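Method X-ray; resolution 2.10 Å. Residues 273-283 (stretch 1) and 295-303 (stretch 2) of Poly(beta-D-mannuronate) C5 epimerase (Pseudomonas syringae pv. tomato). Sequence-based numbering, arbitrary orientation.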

ATOM      1  N   PRO A 273      -0.269  -2.157   3.711  1.00 25.41           N
ATOM      2  CA  PRO A 273      -1.423  -1.734   4.520  1.00 30.03           C
ATOM      3  C   PRO A 273      -1.112  -1.815   6.015  1.00 31.16           C
ATOM      4  O   PRO A 273      -0.402  -2.723   6.425  1.00 31.73           O
ATOM      5  CB  PRO A 273      -2.490  -2.774   4.169  1.00 31.35           C
ATOM      6  CG  PRO A 273      -2.077  -3.326   2.834  1.00 28.35           C
ATOM      7  CD  PRO A 273      -0.578  -3.366   2.923  1.00 27.13           C
ATOM      8  N   HIS A 274      -1.654  -0.902   6.818  1.00 31.01           N
ATOM      9  CA  HIS A 274      -1.216  -0.769   8.203  1.00 27.98           C
ATOM     10  C   HIS A 274      -2.351  -0.413   9.148  1.00 34.31           C
ATOM     11  O   HIS A 274      -3.403   0.087   8.731  1.00 28.49           O
ATOM     12  CB  HIS A 274      -0.164   0.354   8.308  1.00 29.18           C
ATOM     13  CG  HIS A 274       1.183  -0.101   8.785  1.00 31.76           C
ATOM     14  ND1 HIS A 274       1.540  -0.106  10.117  1.00 37.04           N
ATOM     15  CD2 HIS A 274       2.267  -0.547   8.104  1.00 32.66           C
ATOM     16  CE1 HIS A 274       2.780  -0.547  10.240  1.00 34.88           C
ATOM     17  NE2 HIS A 274       3.246  -0.818   9.034  1.00 35.98           N
ATOM     18  N   ASP A 275      -2.103  -0.660  10.430  1.00 29.49           N
ATOM     19  CA  ASP A 275      -2.815  -0.003  11.525  1.00 29.54           C
ATOM     20  C   ASP A 275      -4.336  -0.074  11.476  1.00 32.79           C
ATOM     21  O   ASP A 275      -5.004   0.926  11.197  1.00 35.39           O
ATOM     22  CB  ASP A 275      -2.376   1.461  11.635  1.00 30.89           C
ATOM     23  CG  ASP A 275      -0.956   1.613  12.182  1.00 38.25           C
ATOM     24  OD1 ASP A 275      -0.226   0.609  12.302  1.00 39.90           O
ATOM     25  OD2 ASP A 275      -0.564   2.748  12.482  1.00 48.03           O
ATOM     26  N   ARG A 276      -4.871  -1.253  11.769  1.00 35.06           N
ATOM     27  CA  ARG A 276      -6.305  -1.440  11.945  1.00 32.09           C
ATOM     28  C   ARG A 276      -7.109  -1.160  10.669  1.00 30.83           C
ATOM     29  O   ARG A 276      -8.264  -0.776  10.728  1.00 33.71           O
ATOM     30  CB  ARG A 276      -6.813  -0.610  13.140  1.00 39.13           C
ATOM     31  CG  ARG A 276      -6.078  -0.930  14.460  1.00 34.67           C
ATOM     32  CD  ARG A 276      -6.307   0.129  15.560  1.00 34.30           C
ATOM     33  NE  ARG A 276      -5.783   1.443  15.174  1.00 37.88           N
ATOM     34  CZ  ARG A 276      -4.490   1.774  15.181  1.00 40.19           C
ATOM     35  NH1 ARG A 276      -4.107   2.992  14.817  1.00 38.53           N
ATOM     36  NH2 ARG A 276      -3.574   0.895  15.563  1.00 36.44           N
ATOM     37  N   SER A 277      -6.485  -1.346   9.514  1.00 31.32           N
ATOM     38  CA  SER A 277      -7.235  -1.363   8.268  1.00 33.18           C
ATOM     39  C   SER A 277      -7.914  -2.734   8.186  1.00 35.54           C
ATOM     40  O   SER A 277      -7.473  -3.685   8.836  1.00 34.49           O
ATOM     41  CB  SER A 277      -6.300  -1.125   7.077  1.00 36.53           C
ATOM     42  OG  SER A 277      -5.673   0.156   7.153  1.00 33.89           O
ATOM     43  N   HIS A 278      -8.987  -2.849   7.408  1.00 34.43           N
ATOM     44  CA  HIS A 278      -9.752  -4.089   7.387  1.00 34.92           C
ATOM     45  C   HIS A 278     -10.625  -4.223   6.136  1.00 36.95           C
ATOM     46  O   HIS A 278     -11.058  -3.226   5.561  1.00 37.16           O
ATOM     47  CB  HIS A 278     -10.635  -4.150   8.634  1.00 32.92           C
ATOM     48  CG  HIS A 278     -11.537  -2.964   8.774  1.00 41.61           C
ATOM     49  ND1 HIS A 278     -12.814  -2.936   8.255  1.00 42.16           N
ATOM     50  CD2 HIS A 278     -11.332  -1.747   9.336  1.00 39.46           C
ATOM     51  CE1 HIS A 278     -13.366  -1.762   8.510  1.00 43.22           C
ATOM     52  NE2 HIS A 278     -12.488  -1.023   9.165  1.00 40.01           N
ATOM     53  N   GLY A 279     -10.895  -5.464   5.733  1.00 35.05           N
ATOM     54  CA  GLY A 279     -11.751  -5.725   4.588  1.00 37.02           C
ATOM     55  C   GLY A 279     -11.020  -5.434   3.292  1.00 38.24           C
ATOM     56  O   GLY A 279     -11.633  -5.263   2.250  1.00 36.35           O
ATOM     57  N   LEU A 280      -9.699  -5.372   3.351  1.00 31.08           N
ATOM     58  CA  LEU A 280      -8.935  -5.028   2.162  1.00 31.27           C
ATOM     59  C   LEU A 280      -8.933  -6.189   1.171  1.00 36.59           C
ATOM     60  O   LEU A 280      -8.946  -7.358   1.564  1.00 34.42           O
ATOM     61  CB  LEU A 280      -7.505  -4.638   2.533  1.00 29.92           C
ATOM     62  CG  LEU A 280      -7.335  -3.618   3.664  1.00 34.09           C
ATOM     63  CD1 LEU A 280      -5.870  -3.311   3.828  1.00 34.34           C
ATOM     64  CD2 LEU A 280      -8.116  -2.332   3.406  1.00 31.67           C
ATOM     65  N   ILE A 281      -8.926  -5.847  -0.112  1.00 38.02           N
ATOM     66  CA  ILE A 281      -8.884  -6.820  -1.193  1.00 33.87           C
ATOM     67  C   ILE A 281      -7.634  -6.558  -2.023  1.00 39.05           C
ATOM     68  O   ILE A 281      -7.560  -5.597  -2.794  1.00 36.28           O
ATOM     69  CB  ILE A 281     -10.152  -6.744  -2.078  1.00 41.20           C
ATOM     70  CG1 ILE A 281     -11.388  -7.157  -1.276  1.00 37.82           C
ATOM     71  CG2 ILE A 281     -10.007  -7.631  -3.321  1.00 40.16           C
ATOM     72  CD1 ILE A 281     -12.734  -6.868  -1.983  1.00 39.96           C
ATOM     73  N   ILE A 282      -6.634  -7.402  -1.833  1.00 35.16           N
ATOM     74  CA  ILE A 282      -5.373  -7.254  -2.532  1.00 30.46           C
ATOM     75  C   ILE A 282      -5.213  -8.446  -3.458  1.00 34.88           C
ATOM     76  O   ILE A 282      -4.879  -9.540  -3.003  1.00 34.78           O
ATOM     77  CB  ILE A 282      -4.222  -7.194  -1.521  1.00 31.90           C
ATOM     78  CG1 ILE A 282      -4.429  -5.997  -0.580  1.00 34.78           C
ATOM     79  CG2 ILE A 282      -2.882  -7.073  -2.237  1.00 36.82           C
ATOM     80  CD1 ILE A 282      -3.559  -6.030   0.661  1.00 39.75           C
ATOM     81  N   ALA A 283      -5.457  -8.241  -4.753  1.00 31.63           N
ATOM     82  CA  ALA A 283      -5.583  -9.365  -5.686  1.00 32.02           C
ATOM     83  C   ALA A 283      -4.990  -9.134  -7.083  1.00 34.25           C
ATOM     84  O   ALA A 283      -5.045  -8.027  -7.621  1.00 31.99           O
ATOM     85  CB  ALA A 283      -7.047  -9.763  -5.812  1.00 39.14           C
TER
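Stretch 2 295-303: GIIISREVD

The apolar centre is built around Val 302 and Ile 298. Val 302 CG1 packs 4.0 Å from Leu 280 CD1 and 4.4 Å from Pro 273 CB. Ile 298 CG2 sits 3.8 Å from Pro 273 CG and 4.4 Å from Ile 282 CD1. Farther along, Ile 296 CD1 reaches Ile 282 CG2 at 4.5 Å.

Pro 273 to His 278 run parallel to Ile 298 to Asp 303, one residue against one. Leu 280 and Ile 282 lie beyond this pairing and reach stretch 2 by their side chains. The CA atoms of Pro 273 and Ile 298 are 4.9 Å apart, and those of His 278 and Asp 303 are again 4.9 Å apart. Ile 296 to Ser 299 form an extended strand. Arg 300 and Glu 301 then take positive phi, as do Asp 275 and Arg 276 opposite them. The two chains therefore bend together, keep their register and stay hydrogen-bonded. Ser 299 N donates to Pro 273 O at 3.1 Å, and Asp 275 N donates to Ser 299 O at 2.9 Å. This bridges His 274 with Ser 299. In the bend, Arg 276 N donates to Arg 300 O at 2.8 Å. Beyond it, Asp 303 N donates to Ser 277 O at 3.2 Å, and a weak bond joins Gly 279 N to Asp 303 O at 3.3 Å. These two bonds bridge His 278 with Asp 303.

The polar edge begins at the His 274 ring. Ser 299 CB lies over its face, 3.8 Å from the centroid of the ring atoms of His 274, in a CH-pi contact. His 274 ND1 donates to Asp 275 OD1 at 2.9 Å. The same oxygen, Asp 275 OD1, accepts from Arg 300 NH1 at 3.0 Å, closing a salt bridge between the stretches.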

ATOM      1  N   GLY A 295       7.642  -7.530  -0.473  1.00 29.13           N
ATOM      2  CA  GLY A 295       6.737  -7.224  -1.557  1.00 31.96           C
ATOM      3  C   GLY A 295       5.407  -6.751  -0.998  1.00 28.63           C
ATOM      4  O   GLY A 295       4.955  -5.642  -1.274  1.00 28.66           O
ATOM      5  N   ILE A 296       4.773  -7.607  -0.206  1.00 25.77           N
ATOM      6  CA  ILE A 296       3.471  -7.300   0.368  1.00 27.89           C
ATOM      7  C   ILE A 296       3.529  -7.533   1.867  1.00 29.88           C
ATOM      8  O   ILE A 296       3.944  -8.598   2.320  1.00 30.01           O
ATOM      9  CB  ILE A 296       2.366  -8.198  -0.246  1.00 30.61           C
ATOM     10  CG1 ILE A 296       2.273  -8.000  -1.768  1.00 28.54           C
ATOM     11  CG2 ILE A 296       1.026  -7.938   0.419  1.00 25.90           C
ATOM     12  CD1 ILE A 296       1.188  -8.867  -2.428  1.00 29.94           C
ATOM     13  N   ILE A 297       3.135  -6.534   2.648  1.00 31.03           N
ATOM     14  CA  ILE A 297       3.110  -6.701   4.100  1.00 26.81           C
ATOM     15  C   ILE A 297       1.902  -5.985   4.693  1.00 28.67           C
ATOM     16  O   ILE A 297       1.672  -4.820   4.413  1.00 31.56           O
ATOM     17  CB  ILE A 297       4.438  -6.218   4.795  1.00 29.87           C
ATOM     18  CG1 ILE A 297       4.276  -6.209   6.323  1.00 31.40           C
ATOM     19  CG2 ILE A 297       4.856  -4.817   4.299  1.00 25.08           C
ATOM     20  CD1 ILE A 297       5.583  -5.904   7.137  1.00 28.49           C
ATOM     21  N   ILE A 298       1.112  -6.693   5.489  1.00 27.40           N
ATOM     22  CA  ILE A 298       0.089  -6.029   6.281  1.00 26.27           C
ATOM     23  C   ILE A 298       0.544  -6.074   7.736  1.00 32.05           C
ATOM     24  O   ILE A 298       1.036  -7.101   8.209  1.00 32.27           O
ATOM     25  CB  ILE A 298      -1.303  -6.655   6.090  1.00 27.41           C
ATOM     26  CG1 ILE A 298      -1.362  -8.079   6.660  1.00 29.91           C
ATOM     27  CG2 ILE A 298      -1.678  -6.669   4.599  1.00 27.77           C
ATOM     28  CD1 ILE A 298      -2.718  -8.752   6.446  1.00 28.75           C
ATOM     29  N   SER A 299       0.422  -4.947   8.435  1.00 29.78           N
ATOM     30  CA  SER A 299       1.014  -4.839   9.758  1.00 29.05           C
ATOM     31  C   SER A 299       0.159  -4.048  10.730  1.00 33.62           C
ATOM     32  O   SER A 299      -0.352  -2.970  10.405  1.00 33.62           O
ATOM     33  CB  SER A 299       2.412  -4.216   9.666  1.00 29.64           C
ATOM     34  OG  SER A 299       2.976  -4.064  10.953  1.00 33.26           O
ATOM     35  N   ARG A 300       0.021  -4.610  11.924  1.00 31.29           N
ATOM     36  CA  ARG A 300      -0.673  -3.997  13.058  1.00 29.00           C
ATOM     37  C   ARG A 300      -2.183  -4.020  12.938  1.00 33.02           C
ATOM     38  O   ARG A 300      -2.820  -3.016  12.594  1.00 34.85           O
ATOM     39  CB  ARG A 300      -0.152  -2.593  13.417  1.00 27.73           C
ATOM     40  CG  ARG A 300      -0.681  -2.121  14.783  1.00 34.57           C
ATOM     41  CD  ARG A 300      -0.046  -0.824  15.273  1.00 37.76           C
ATOM     42  NE  ARG A 300       1.345  -1.002  15.677  1.00 37.86           N
ATOM     43  CZ  ARG A 300       2.386  -0.468  15.044  1.00 42.04           C
ATOM     44  NH1 ARG A 300       2.199   0.302  13.976  1.00 37.89           N
ATOM     45  NH2 ARG A 300       3.619  -0.685  15.496  1.00 38.68           N
ATOM     46  N   GLU A 301      -2.739  -5.182  13.254  1.00 31.01           N
ATOM     47  CA  GLU A 301      -4.177  -5.426  13.208  1.00 32.80           C
ATOM     48  C   GLU A 301      -4.806  -5.095  11.872  1.00 31.23           C
ATOM     49  O   GLU A 301      -5.876  -4.497  11.807  1.00 29.82           O
ATOM     50  CB  GLU A 301      -4.896  -4.687  14.339  1.00 35.17           C
ATOM     51  CG  GLU A 301      -4.288  -4.962  15.702  1.00 38.15           C
ATOM     52  CD  GLU A 301      -5.207  -4.527  16.815  1.00 42.79           C
ATOM     53  OE1 GLU A 301      -5.061  -3.386  17.290  1.00 45.51           O
ATOM     54  OE2 GLU A 301      -6.091  -5.323  17.190  1.00 41.30           O
ATOM     55  N   VAL A 302      -4.146  -5.478  10.791  1.00 36.77           N
ATOM     56  CA  VAL A 302      -4.846  -5.489   9.526  1.00 34.44           C
ATOM     57  C   VAL A 302      -5.614  -6.802   9.505  1.00 36.20           C
ATOM     58  O   VAL A 302      -5.020  -7.883   9.451  1.00 34.73           O
ATOM     59  CB  VAL A 302      -3.903  -5.332   8.338  1.00 30.62           C
ATOM     60  CG1 VAL A 302      -4.709  -5.299   7.045  1.00 27.38           C
ATOM     61  CG2 VAL A 302      -3.111  -4.042   8.493  1.00 29.91           C
ATOM     62  N   ASP A 303      -6.939  -6.698   9.594  1.00 35.28           N
ATOM     63  CA  ASP A 303      -7.788  -7.855   9.860  1.00 37.18           C
ATOM     64  C   ASP A 303      -8.821  -8.097   8.767  1.00 39.86           C
ATOM     65  O   ASP A 303      -9.165  -7.183   8.019  1.00 36.22           O
ATOM     66  CB  ASP A 303      -8.518  -7.694  11.207  1.00 29.68           C
ATOM     67  CG  ASP A 303      -7.567  -7.643  12.393  1.00 41.80           C
ATOM     68  OD1 ASP A 303      -6.362  -7.909  12.204  1.00 37.69           O
ATOM     69  OD2 ASP A 303      -8.027  -7.349  13.522  1.00 40.15           O
TER